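Local atomic coordinates of Rep protein (Adeno-associated virus - 5, PDB entry 1M55), a protein that probably binds the viral replication origin and nicks its DNA as a metal-dependent endonuclease of the rolling-circle replication type. Residues 8-13 with 125-130; 57-62 with 117-122. All coordinates share one frame; numbering follows the deposited sequence.

In the fold
The chain enters through strand 3-10, whose later part, with the loop after it, forms the first half of contact 1. It then makes helix 24-32 and helix 50-71, which supplies 57-62. Strands 77-83 and 88-95 follow, then helix 101-118, whose last turn and exit meet 57-62 and close contact 2. Only a few residues later 125-130 returns to 8-13 and closes contact 1, so contact 2 is nested inside the larger loop. The two contacts touch: Phe120 CZ of contact 2 lies 3.5 Å from Pro12 CD of contact 1, and Phe120 also packs on Trp130 and Pro125. Together they join sheet, two helices and a connecting loop.

Contact 1: 8-13 with 125-130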
loop_
_atom_site.group_PDB
_atom_site.type_symbol
_atom_site.label_atom_id
_atom_site.label_comp_id
_atom_site.label_asym_id
_atom_site.label_seq_id
_atom_site.Cartn_x
_atom_site.Cartn_y
_atom_site.Cartn_z
ATOM N N ILE A 8 -4.074 5.202 -2.971
ATOM C CA ILE A 8 -4.331 3.814 -3.318
ATOM C C ILE A 8 -3.623 3.519 -4.632
ATOM O O ILE A 8 -3.774 4.260 -5.611
ATOM C CB ILE A 8 -5.843 3.505 -3.422
ATOM C CG1 ILE A 8 -6.491 3.632 -2.038
ATOM C CG2 ILE A 8 -6.058 2.087 -3.965
ATOM C CD1 ILE A 8 -7.994 3.415 -2.032
ATOM N N VAL A 9 -2.773 2.500 -4.610
ATOM C CA VAL A 9 -2.033 2.104 -5.793
ATOM C C VAL A 9 -2.500 0.736 -6.280
ATOM O O VAL A 9 -2.426 -0.253 -5.547
ATOM C CB VAL A 9 -0.506 2.043 -5.524
ATOM C CG1 VAL A 9 0.240 1.650 -6.801
ATOM C CG2 VAL A 9 0.000 3.382 -5.014
ATOM N N ARG A 10 -3.038 0.695 -7.493
ATOM C CA ARG A 10 -3.477 -0.559 -8.090
ATOM C C ARG A 10 -2.210 -1.210 -8.630
ATOM O O ARG A 10 -1.429 -0.573 -9.337
ATOM C CB ARG A 10 -4.502 -0.293 -9.188
ATOM C CG ARG A 10 -5.837 0.153 -8.615
ATOM C CD ARG A 10 -6.795 0.609 -9.686
ATOM N NE ARG A 10 -8.133 0.803 -9.138
ATOM C CZ ARG A 10 -9.132 1.386 -9.791
ATOM N NH1 ARG A 10 -8.949 1.839 -11.024
ATOM N NH2 ARG A 10 -10.321 1.499 -9.216
ATOM N N VAL A 11 -1.990 -2.460 -8.246
ATOM C CA VAL A 11 -0.785 -3.201 -8.618
ATOM C C VAL A 11 -0.830 -3.905 -9.978
ATOM O O VAL A 11 -1.577 -4.868 -10.166
ATOM C CB VAL A 11 -0.426 -4.227 -7.503
ATOM C CG1 VAL A 11 0.816 -5.021 -7.869
ATOM C CG2 VAL A 11 -0.212 -3.501 -6.185
ATOM N N PRO A 12 -0.009 -3.438 -10.939
ATOM C CA PRO A 12 0.048 -4.026 -12.281
ATOM C C PRO A 12 0.901 -5.299 -12.247
ATOM O O PRO A 12 1.943 -5.324 -11.593
ATOM C CB PRO A 12 0.748 -2.935 -13.106
ATOM C CG PRO A 12 0.694 -1.685 -12.233
ATOM C CD PRO A 12 0.855 -2.252 -10.864
ATOM N N PHE A 13 0.477 -6.338 -12.961
ATOM C CA PHE A 13 1.232 -7.593 -12.989
ATOM C C PHE A 13 1.009 -8.426 -14.255
ATOM O O PHE A 13 1.824 -9.284 -14.592
ATOM C CB PHE A 13 0.889 -8.447 -11.757
ATOM C CG PHE A 13 -0.520 -8.980 -11.756
ATOM C CD1 PHE A 13 -0.828 -10.183 -12.388
ATOM C CD2 PHE A 13 -1.542 -8.270 -11.142
ATOM C CE1 PHE A 13 -2.132 -10.668 -12.412
ATOM C CE2 PHE A 13 -2.849 -8.746 -11.158
ATOM C CZ PHE A 13 -3.144 -9.947 -11.795
ATOM N N PRO A 125 1.685 1.512 -16.873
ATOM C CA PRO A 125 0.645 0.516 -16.589
ATOM C C PRO A 125 -0.690 0.914 -17.225
ATOM O O PRO A 125 -1.107 2.073 -17.141
ATOM C CB PRO A 125 0.561 0.537 -15.061
ATOM C CG PRO A 125 1.957 0.900 -14.652
ATOM C CD PRO A 125 2.293 2.003 -15.624
ATOM N N GLN A 126 -1.342 -0.047 -17.870
ATOM C CA GLN A 126 -2.630 0.181 -18.526
ATOM C C GLN A 126 -3.791 -0.083 -17.566
ATOM O O GLN A 126 -4.644 -0.942 -17.807
ATOM C CB GLN A 126 -2.755 -0.693 -19.782
ATOM C CG GLN A 126 -1.702 -0.403 -20.844
ATOM C CD GLN A 126 -1.663 1.064 -21.245
ATOM O OE1 GLN A 126 -2.620 1.593 -21.807
ATOM N NE2 GLN A 126 -0.563 1.732 -20.929
ATOM N N ILE A 127 -3.775 0.629 -16.447
ATOM C CA ILE A 127 -4.807 0.517 -15.423
ATOM C C ILE A 127 -5.276 1.939 -15.154
ATOM O O ILE A 127 -4.457 2.841 -14.938
ATOM C CB ILE A 127 -4.248 -0.085 -14.104
ATOM C CG1 ILE A 127 -3.795 -1.528 -14.323
ATOM C CG2 ILE A 127 -5.303 -0.024 -13.004
ATOM C CD1 ILE A 127 -3.279 -2.197 -13.072
ATOM N N ASN A 128 -6.584 2.153 -15.199
ATOM C CA ASN A 128 -7.131 3.480 -14.960
ATOM C C ASN A 128 -6.868 3.934 -13.528
ATOM O O ASN A 128 -7.036 3.157 -12.591
ATOM C CB ASN A 128 -8.638 3.499 -15.232
ATOM C CG ASN A 128 -9.233 4.894 -15.102
ATOM O OD1 ASN A 128 -8.729 5.855 -15.689
ATOM N ND2 ASN A 128 -10.302 5.014 -14.323
ATOM N N ASP A 129 -6.426 5.182 -13.381
ATOM C CA ASP A 129 -6.151 5.793 -12.080
ATOM C C ASP A 129 -5.421 4.830 -11.157
ATOM O O ASP A 129 -5.824 4.643 -10.009
ATOM C CB ASP A 129 -7.464 6.242 -11.413
ATOM C CG ASP A 129 -8.256 7.221 -12.266
ATOM O OD1 ASP A 129 -7.651 8.143 -12.857
ATOM O OD2 ASP A 129 -9.494 7.067 -12.341
ATOM N N TRP A 130 -4.331 4.245 -11.643
ATOM C CA TRP A 130 -3.598 3.283 -10.834
ATOM C C TRP A 130 -2.874 3.860 -9.613
ATOM O O TRP A 130 -2.478 3.113 -8.727
ATOM C CB TRP A 130 -2.704 2.386 -11.700
ATOM C CG TRP A 130 -1.476 3.022 -12.238
ATOM C CD1 TRP A 130 -1.382 3.868 -13.308
ATOM C CD2 TRP A 130 -0.144 2.846 -11.744
ATOM N NE1 TRP A 130 -0.072 4.228 -13.507
ATOM C CE2 TRP A 130 0.710 3.617 -12.563
ATOM C CE3 TRP A 130 0.413 2.107 -10.689
ATOM C CZ2 TRP A 130 2.093 3.672 -12.359
ATOM C CZ3 TRP A 130 1.790 2.162 -10.488
ATOM C CH2 TRP A 130 2.612 2.940 -11.322
HETATM O O HOH W 1 -5.803 3.438 -7.474
HETATM O O HOH W 2 -11.275 3.269 -12.145
#
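The backbone N of Arg10 donates to Trp130 O at 2.8 Å, with an N-H...O angle of 152°. The same carbonyl also receives a CA-H...O contact from Val9, CA to O 3.1 Å. Ile8 O and Asp129 O, which cannot donate to each other, are joined by a water that donates a hydrogen bond to each. The side chain of Arg10 suits this margin because its apolar stem and its charge can serve different partners. CD packs on Ile127 CG2 at 3.7 Å, while NH1 makes a weak hydrogen bond to Asn128 O, 2.8 Å long but bent to 128° at the hydrogen. NH1 also gives to a water 3.0 Å away, in the guanidinium plane, which accepts a second bond from Asn128 ND2. The carboxylate of Asp129 lies nearby without touching NH1, so its influence is probably only a mild long-range attraction. Asp129 has a left-handed backbone conformation, which Asp tolerates better than most residues. Beside these polar groups the contact is apolar: Pro12 CG meets Pro125 CB at 3.6 Å, and Pro125 CG lies 3.6 Å above one face of the Trp130 ring, offset toward its rim. CE3 of that ring lies 3.9 Å from Val9 CG1, the two side chains running side by side and pointing the same way. Ile8 also bonds through its backbone to Ala132, and its side chain touches the zinc ligands His89 and His91. The arrangement is a loop leading into strand 131-133, which pairs antiparallel with strand 3-10 in the central sheet of a HUH-type Rep nuclease.

Contact 2: 57-62 with 117-122; sequences DRIRRV and KVVFQG
With CG anti to its backbone N (chi1 -173°), Arg58 lays that methylene against Val119 CG2, 3.8 Å away; the chain then bends at chi2 (56°) and again at chi3 (54°). At the far end NH1 donates to a water 2.9 Å away, in the guanidinium plane, and the water donates to Val118 O at 3.0 Å. A long, flexible arginine fits a solvent-facing margin because its stem can pack while its charge stays hydrated. Val62 holds CG2 anti to its carbonyl carbon, and this methyl meets Val118 CG1 at 3.8 Å as the two side chains pass in opposite directions. Valines branched at CB bring compact methyls close to the backbone, which suits close packing between helix 50-71 and the end of helix 101-118. Deeper in, Ile59 CD1 approaches Phe120 CZ at 3.9 Å, near the ring plane and therefore at its edge. One face of that ring is taken by Val119 CG1. No direct hydrogen bond joins the two segments. Within 57-62, Asp57 is gripped by two arginines: Arg60 gives both NE and NH2 to OD1, NH2 at 2.9 Å, and Arg61 NE meets OD2 at 2.9 Å. Arg60 NH2 lies over the centre of the Arg61 guanidinium, and the shared carboxylate probably eases the repulsion. Arg60 also makes a cation-pi contact with Trp166. The arrangement is apolar helix-to-helix-end packing that joins helix 50-71 to the exit of helix 101-118, with helix 24-32 touching Arg58 and Val119 through Trp29, in the alpha/beta fold of the Rep catalytic domain.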
loop_
_atom_site.group_PDB
_atom_site.type_symbol
_atom_site.label_atom_id
_atom_site.label_comp_id
_atom_site.label_asym_id
_atom_site.label_seq_id
_atom_site.Cartn_x
_atom_site.Cartn_y
_atom_site.Cartn_z
ATOM N N ASP A 57 5.451 -5.029 -2.808
ATOM C CA ASP A 57 6.488 -4.600 -1.873
ATOM C C ASP A 57 7.465 -3.633 -2.523
ATOM O O ASP A 57 7.908 -2.675 -1.883
ATOM C CB ASP A 57 7.256 -5.785 -1.286
ATOM C CG ASP A 57 8.203 -5.366 -0.165
ATOM O OD1 ASP A 57 7.729 -4.791 0.841
ATOM O OD2 ASP A 57 9.422 -5.589 -0.300
ATOM N N ARG A 58 7.814 -3.883 -3.784
ATOM C CA ARG A 58 8.741 -2.998 -4.473
ATOM C C ARG A 58 8.089 -1.631 -4.656
ATOM O O ARG A 58 8.732 -0.597 -4.449
ATOM C CB ARG A 58 9.171 -3.581 -5.818
ATOM C CG ARG A 58 10.283 -2.790 -6.516
ATOM C CD ARG A 58 11.529 -2.634 -5.634
ATOM N NE ARG A 58 12.024 -3.915 -5.135
ATOM C CZ ARG A 58 12.776 -4.759 -5.834
ATOM N NH1 ARG A 58 13.145 -4.463 -7.077
ATOM N NH2 ARG A 58 13.117 -5.928 -5.307
ATOM N N ILE A 59 6.808 -1.622 -5.016
ATOM C CA ILE A 59 6.079 -0.368 -5.188
ATOM C C ILE A 59 6.077 0.385 -3.856
ATOM O O ILE A 59 6.378 1.580 -3.809
ATOM C CB ILE A 59 4.611 -0.617 -5.626
ATOM C CG1 ILE A 59 4.566 -1.110 -7.071
ATOM C CG2 ILE A 59 3.774 0.660 -5.477
ATOM C CD1 ILE A 59 3.161 -1.464 -7.542
ATOM N N ARG A 60 5.746 -0.324 -2.781
ATOM C CA ARG A 60 5.702 0.272 -1.452
ATOM C C ARG A 60 7.020 0.944 -1.078
ATOM O O ARG A 60 7.035 2.111 -0.670
ATOM C CB ARG A 60 5.356 -0.784 -0.401
ATOM C CG ARG A 60 5.417 -0.249 1.009
ATOM C CD ARG A 60 5.381 -1.356 2.023
ATOM N NE ARG A 60 6.576 -2.203 2.017
ATOM C CZ ARG A 60 7.616 -2.035 2.830
ATOM N NH1 ARG A 60 7.631 -1.036 3.708
ATOM N NH2 ARG A 60 8.594 -2.929 2.840
ATOM N N ARG A 61 8.125 0.215 -1.212
ATOM C CA ARG A 61 9.427 0.777 -0.864
ATOM C C ARG A 61 9.804 1.968 -1.742
ATOM O O ARG A 61 10.223 3.008 -1.236
ATOM C CB ARG A 61 10.511 -0.299 -0.911
ATOM C CG ARG A 61 10.331 -1.388 0.138
ATOM C CD ARG A 61 11.406 -2.454 -0.007
ATOM N NE ARG A 61 11.203 -3.589 0.892
ATOM C CZ ARG A 61 11.665 -3.656 2.136
ATOM N NH1 ARG A 61 12.358 -2.650 2.651
ATOM N NH2 ARG A 61 11.459 -4.747 2.858
ATOM N N VAL A 62 9.644 1.835 -3.055
ATOM C CA VAL A 62 9.980 2.934 -3.957
ATOM C C VAL A 62 9.126 4.170 -3.637
ATOM O O VAL A 62 9.634 5.299 -3.601
ATOM C CB VAL A 62 9.818 2.526 -5.440
ATOM C CG1 VAL A 62 9.957 3.747 -6.347
ATOM C CG2 VAL A 62 10.874 1.477 -5.803
ATOM N N LYS A 117 9.540 4.002 -13.921
ATOM C CA LYS A 117 10.934 3.763 -14.283
ATOM C C LYS A 117 11.601 2.609 -13.538
ATOM O O LYS A 117 12.214 1.733 -14.152
ATOM C CB LYS A 117 11.754 5.041 -14.087
ATOM C CG LYS A 117 11.414 6.132 -15.085
ATOM C CD LYS A 117 12.354 7.319 -14.998
ATOM C CE LYS A 117 12.170 8.094 -13.713
ATOM N NZ LYS A 117 12.987 9.340 -13.733
ATOM N N VAL A 118 11.477 2.605 -12.217
ATOM C CA VAL A 118 12.107 1.589 -11.380
ATOM C C VAL A 118 11.461 0.209 -11.365
ATOM O O VAL A 118 12.147 -0.810 -11.499
ATOM C CB VAL A 118 12.228 2.089 -9.915
ATOM C CG1 VAL A 118 12.806 1.007 -9.016
ATOM C CG2 VAL A 118 13.085 3.335 -9.865
ATOM N N VAL A 119 10.148 0.167 -11.192
ATOM C CA VAL A 119 9.458 -1.108 -11.105
ATOM C C VAL A 119 8.990 -1.661 -12.447
ATOM O O VAL A 119 9.048 -2.871 -12.679
ATOM C CB VAL A 119 8.232 -1.012 -10.143
ATOM C CG1 VAL A 119 7.709 -2.399 -9.804
ATOM C CG2 VAL A 119 8.600 -0.257 -8.872
ATOM N N PHE A 120 8.596 -0.772 -13.352
ATOM C CA PHE A 120 8.051 -1.206 -14.629
ATOM C C PHE A 120 8.850 -0.989 -15.904
ATOM O O PHE A 120 8.289 -0.991 -16.997
ATOM C CB PHE A 120 6.618 -0.683 -14.750
ATOM C CG PHE A 120 5.763 -1.053 -13.573
ATOM C CD1 PHE A 120 5.318 -0.081 -12.683
ATOM C CD2 PHE A 120 5.482 -2.389 -13.306
ATOM C CE1 PHE A 120 4.609 -0.443 -11.535
ATOM C CE2 PHE A 120 4.778 -2.759 -12.168
ATOM C CZ PHE A 120 4.342 -1.785 -11.279
ATOM N N GLN A 121 10.164 -0.829 -15.763
ATOM C CA GLN A 121 11.057 -0.672 -16.911
ATOM C C GLN A 121 10.640 0.414 -17.900
ATOM O O GLN A 121 10.861 0.280 -19.107
ATOM C CB GLN A 121 11.166 -2.013 -17.651
ATOM C CG GLN A 121 11.478 -3.187 -16.750
ATOM C CD GLN A 121 11.360 -4.533 -17.451
ATOM O OE1 GLN A 121 11.326 -4.617 -18.679
ATOM N NE2 GLN A 121 11.279 -5.596 -16.662
ATOM N N GLY A 122 10.016 1.477 -17.403
ATOM C CA GLY A 122 9.583 2.552 -18.277
ATOM C C GLY A 122 8.266 2.296 -18.991
ATOM O O GLY A 122 7.842 3.110 -19.815
HETATM O O HOH W 3 13.091 -2.749 -9.421
#